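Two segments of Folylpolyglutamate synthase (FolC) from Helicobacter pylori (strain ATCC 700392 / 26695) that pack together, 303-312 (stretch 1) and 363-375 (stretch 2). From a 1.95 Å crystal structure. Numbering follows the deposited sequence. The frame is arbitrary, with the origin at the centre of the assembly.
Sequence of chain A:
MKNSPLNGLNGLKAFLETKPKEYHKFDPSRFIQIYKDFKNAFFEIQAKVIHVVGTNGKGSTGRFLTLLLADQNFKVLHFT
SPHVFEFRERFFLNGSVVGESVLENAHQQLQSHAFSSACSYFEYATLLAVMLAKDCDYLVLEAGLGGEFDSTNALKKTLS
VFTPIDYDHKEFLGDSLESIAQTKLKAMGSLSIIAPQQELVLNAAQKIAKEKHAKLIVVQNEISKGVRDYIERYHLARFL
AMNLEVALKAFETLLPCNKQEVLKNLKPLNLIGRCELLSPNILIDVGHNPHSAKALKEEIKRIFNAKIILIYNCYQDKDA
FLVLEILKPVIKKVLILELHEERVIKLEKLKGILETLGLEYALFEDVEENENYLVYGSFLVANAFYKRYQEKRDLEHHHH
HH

Stretch 1 (303-312) IFNAKIILIY
Stretch 2, residues 363-375: LFEDVEENENYLV

Two strands, 308-312 and 373-375, run parallel at 20°, their axes 4.7 Å apart at closest, with Ile309 beside Tyr373, Leu310 beside Leu374 and Ile311 beside Val375. Extended backbones (Ile309 -99/137, Leu374 -111/125) place three hydrogen bonds: Ile309 N to Asn372 O, 3.0 Å; Leu374 N to Ile309 O, 2.9 Å; Ile311 N to Leu374 O, 2.7 Å. The contact buries 680 Å².

The face carrying Ile309, Ile311, Tyr373 and Val375 is shaped around one bump. Ile311 (m, t), the most covered at 134 Å², drives CD1 into a hollow 3.6 Å from Phe364 CE1 (t, 77°), 3.6 Å from Tyr373 CD2, 3.8 Å from Val375 CG2 (t) and 4.0 Å from Val367 CG1 (m); a slender tip suits so many walls. The backbone sets Ile309 CB 3.6 Å from Tyr373 CD2; m, t directs the rest. Tyr373 (m, 89°) suits burial: its ring serves both isoleucines, its OH accepts from Glu368 N at 2.7 Å, where the type I turn 368-371 begins (Glu371 N to Glu368 O, 3.2 Å).

On the other face, Leu310 and Leu374, both t, p, meet CD1 to CD2 at 3.7 Å. Ile308 (p, t) puts CD1 3.8 Å from Leu374 CB.

Asn372's backbone lays CB over one face of the Phe304 ring (m, -64°), 3.8 Å from its centroid; chi1 m directs its amide, whose ND2 reaches a water oxygen at 3.0 Å, which donates to Lys307 O at 3.0 Å.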

# COMPACT_ATOMS: atom_id res chain seq x y z
N ILE A 303 -17.18 -13.22 -11.90
CA ILE A 303 -17.46 -13.96 -10.67
C ILE A 303 -18.96 -14.12 -10.45
O ILE A 303 -19.44 -15.23 -10.17
CB ILE A 303 -16.78 -13.26 -9.48
CG1 ILE A 303 -15.26 -13.32 -9.65
CG2 ILE A 303 -17.21 -13.91 -8.16
CD1 ILE A 303 -14.49 -12.73 -8.48
N PHE A 304 -19.73 -13.04 -10.58
CA PHE A 304 -21.15 -13.09 -10.29
C PHE A 304 -22.04 -13.14 -11.53
O PHE A 304 -23.15 -13.67 -11.45
CB PHE A 304 -21.56 -11.89 -9.44
CG PHE A 304 -20.82 -11.79 -8.14
CD1 PHE A 304 -20.95 -12.77 -7.18
CD2 PHE A 304 -19.98 -10.71 -7.88
CE1 PHE A 304 -20.27 -12.68 -5.98
CE2 PHE A 304 -19.30 -10.61 -6.69
CZ PHE A 304 -19.44 -11.60 -5.73
N ASN A 305 -21.59 -12.57 -12.65
CA ASN A 305 -22.33 -12.63 -13.92
C ASN A 305 -23.75 -12.10 -13.76
O ASN A 305 -24.71 -12.64 -14.31
CB ASN A 305 -22.33 -14.06 -14.48
CG ASN A 305 -22.70 -14.11 -15.95
OD1 ASN A 305 -22.33 -13.22 -16.73
ND2 ASN A 305 -23.43 -15.15 -16.34
N ALA A 306 -23.88 -11.02 -12.99
CA ALA A 306 -25.16 -10.37 -12.73
C ALA A 306 -24.87 -9.03 -12.07
O ALA A 306 -23.75 -8.76 -11.64
CB ALA A 306 -26.07 -11.23 -11.85
N LYS A 307 -25.90 -8.19 -12.01
CA LYS A 307 -25.77 -6.93 -11.28
C LYS A 307 -25.75 -7.20 -9.79
O LYS A 307 -26.50 -8.05 -9.28
CB LYS A 307 -26.92 -5.98 -11.63
CG LYS A 307 -26.84 -5.38 -13.04
CD LYS A 307 -27.67 -4.09 -13.13
CE LYS A 307 -27.91 -3.68 -14.57
NZ LYS A 307 -28.81 -2.50 -14.66
N ILE A 308 -24.89 -6.48 -9.06
CA ILE A 308 -24.73 -6.69 -7.63
C ILE A 308 -24.90 -5.36 -6.91
O ILE A 308 -25.16 -4.32 -7.53
CB ILE A 308 -23.37 -7.33 -7.28
CG1 ILE A 308 -22.22 -6.33 -7.49
CG2 ILE A 308 -23.13 -8.58 -8.11
CD1 ILE A 308 -20.88 -6.87 -7.03
N ILE A 309 -24.76 -5.40 -5.60
CA ILE A 309 -24.90 -4.23 -4.74
C ILE A 309 -23.51 -3.70 -4.40
O ILE A 309 -22.60 -4.47 -4.10
CB ILE A 309 -25.69 -4.59 -3.46
CG1 ILE A 309 -27.08 -5.10 -3.83
CG2 ILE A 309 -25.77 -3.39 -2.52
CD1 ILE A 309 -27.94 -5.47 -2.63
N LEU A 310 -23.35 -2.38 -4.44
CA LEU A 310 -22.10 -1.74 -4.08
C LEU A 310 -22.19 -1.18 -2.67
O LEU A 310 -23.12 -0.43 -2.35
CB LEU A 310 -21.76 -0.62 -5.07
CG LEU A 310 -20.43 0.09 -4.84
CD1 LEU A 310 -19.27 -0.85 -5.11
CD2 LEU A 310 -20.32 1.33 -5.71
N ILE A 311 -21.22 -1.54 -1.82
CA ILE A 311 -21.06 -0.96 -0.49
C ILE A 311 -19.89 0.01 -0.58
O ILE A 311 -18.76 -0.40 -0.88
CB ILE A 311 -20.83 -2.05 0.57
CG1 ILE A 311 -22.07 -2.93 0.70
CG2 ILE A 311 -20.49 -1.42 1.92
CD1 ILE A 311 -21.81 -4.27 1.37
N TYR A 312 -20.15 1.29 -0.32
CA TYR A 312 -19.28 2.32 -0.87
C TYR A 312 -19.24 3.56 0.01
O TYR A 312 -20.26 3.99 0.56
CB TYR A 312 -19.76 2.71 -2.28
CG TYR A 312 -18.98 3.84 -2.94
CD1 TYR A 312 -17.83 3.58 -3.67
CD2 TYR A 312 -19.41 5.15 -2.84
CE1 TYR A 312 -17.12 4.60 -4.28
CE2 TYR A 312 -18.71 6.18 -3.44
CZ TYR A 312 -17.57 5.90 -4.16
OH TYR A 312 -16.86 6.92 -4.76
N LEU A 363 -28.62 3.67 3.04
CA LEU A 363 -27.51 3.48 3.95
C LEU A 363 -27.25 1.99 4.16
O LEU A 363 -28.18 1.18 4.17
CB LEU A 363 -27.77 4.16 5.30
CG LEU A 363 -28.01 5.67 5.32
CD1 LEU A 363 -27.86 6.20 6.74
CD2 LEU A 363 -27.07 6.40 4.37
N PHE A 364 -25.98 1.63 4.33
CA PHE A 364 -25.64 0.25 4.62
C PHE A 364 -25.95 -0.08 6.08
O PHE A 364 -25.59 0.68 6.98
CB PHE A 364 -24.17 -0.03 4.35
CG PHE A 364 -23.74 -1.41 4.78
CD1 PHE A 364 -24.06 -2.53 4.03
CD2 PHE A 364 -23.06 -1.59 5.98
CE1 PHE A 364 -23.68 -3.80 4.44
CE2 PHE A 364 -22.68 -2.85 6.39
CZ PHE A 364 -22.99 -3.96 5.63
N GLU A 365 -26.60 -1.23 6.30
CA GLU A 365 -26.78 -1.77 7.64
C GLU A 365 -26.33 -3.23 7.72
O GLU A 365 -25.47 -3.55 8.55
CB GLU A 365 -28.23 -1.61 8.11
CG GLU A 365 -29.32 -1.98 7.12
CD GLU A 365 -30.61 -1.21 7.39
OE1 GLU A 365 -31.67 -1.60 6.85
OE2 GLU A 365 -30.56 -0.20 8.13
N ASP A 366 -26.86 -4.12 6.88
CA ASP A 366 -26.47 -5.52 6.91
C ASP A 366 -26.40 -6.09 5.50
O ASP A 366 -26.98 -5.54 4.56
CB ASP A 366 -27.44 -6.37 7.76
CG ASP A 366 -27.77 -5.73 9.10
OD1 ASP A 366 -26.89 -5.71 9.99
OD2 ASP A 366 -28.92 -5.27 9.27
N VAL A 367 -25.67 -7.20 5.37
CA VAL A 367 -25.59 -7.93 4.11
C VAL A 367 -26.59 -9.08 4.16
O VAL A 367 -26.70 -9.78 5.18
CB VAL A 367 -24.15 -8.44 3.85
CG1 VAL A 367 -23.19 -7.26 3.72
CG2 VAL A 367 -23.69 -9.40 4.95
N GLU A 368 -27.33 -9.27 3.07
CA GLU A 368 -28.21 -10.42 2.93
C GLU A 368 -27.47 -11.55 2.23
O GLU A 368 -26.70 -11.32 1.29
CB GLU A 368 -29.47 -10.08 2.13
CG GLU A 368 -30.15 -8.77 2.49
CD GLU A 368 -31.26 -8.43 1.51
OE1 GLU A 368 -31.26 -7.29 0.99
OE2 GLU A 368 -32.11 -9.30 1.25
N GLU A 369 -27.74 -12.78 2.67
CA GLU A 369 -27.05 -13.94 2.13
C GLU A 369 -27.45 -14.21 0.68
O GLU A 369 -26.66 -14.79 -0.08
CB GLU A 369 -27.33 -15.18 3.00
CG GLU A 369 -27.09 -15.03 4.52
CD GLU A 369 -27.93 -13.95 5.21
OE1 GLU A 369 -28.96 -13.53 4.64
OE2 GLU A 369 -27.55 -13.53 6.32
N ASN A 370 -28.64 -13.78 0.29
CA ASN A 370 -29.16 -13.98 -1.06
C ASN A 370 -28.65 -12.95 -2.06
O ASN A 370 -29.02 -13.02 -3.24
CB ASN A 370 -30.69 -13.94 -1.03
CG ASN A 370 -31.21 -12.89 -0.06
OD1 ASN A 370 -31.02 -12.99 1.15
ND2 ASN A 370 -31.88 -11.87 -0.60
N GLU A 371 -27.83 -11.99 -1.64
CA GLU A 371 -27.34 -10.93 -2.52
C GLU A 371 -25.82 -10.97 -2.58
O GLU A 371 -25.15 -11.53 -1.70
CB GLU A 371 -27.81 -9.55 -2.04
CG GLU A 371 -29.32 -9.41 -1.93
CD GLU A 371 -29.99 -9.10 -3.26
OE1 GLU A 371 -29.30 -9.08 -4.29
OE2 GLU A 371 -31.22 -8.87 -3.26
N ASN A 372 -25.27 -10.37 -3.63
CA ASN A 372 -23.83 -10.25 -3.83
C ASN A 372 -23.40 -8.80 -3.71
O ASN A 372 -24.16 -7.88 -4.04
CB ASN A 372 -23.42 -10.82 -5.18
CG ASN A 372 -23.81 -12.28 -5.35
OD1 ASN A 372 -23.56 -13.10 -4.47
ND2 ASN A 372 -24.43 -12.60 -6.48
N TYR A 373 -22.17 -8.59 -3.24
CA TYR A 373 -21.72 -7.25 -2.86
C TYR A 373 -20.28 -7.02 -3.29
O TYR A 373 -19.46 -7.93 -3.23
CB TYR A 373 -21.82 -7.03 -1.35
CG TYR A 373 -23.20 -7.21 -0.78
CD1 TYR A 373 -23.64 -8.46 -0.35
CD2 TYR A 373 -24.07 -6.13 -0.66
CE1 TYR A 373 -24.91 -8.63 0.17
CE2 TYR A 373 -25.35 -6.29 -0.13
CZ TYR A 373 -25.76 -7.55 0.29
OH TYR A 373 -27.02 -7.74 0.81
N LEU A 374 -20.00 -5.79 -3.70
CA LEU A 374 -18.64 -5.26 -3.78
C LEU A 374 -18.48 -4.19 -2.72
O LEU A 374 -19.27 -3.24 -2.67
CB LEU A 374 -18.32 -4.69 -5.17
CG LEU A 374 -17.02 -3.87 -5.27
CD1 LEU A 374 -15.80 -4.72 -4.93
CD2 LEU A 374 -16.85 -3.25 -6.67
N VAL A 375 -17.48 -4.35 -1.85
CA VAL A 375 -17.11 -3.35 -0.86
C VAL A 375 -15.89 -2.61 -1.42
O VAL A 375 -14.87 -3.23 -1.72
CB VAL A 375 -16.80 -3.99 0.50
CG1 VAL A 375 -16.26 -2.96 1.48
CG2 VAL A 375 -18.04 -4.69 1.05
O HOH W 1 -26.26 -10.53 -7.59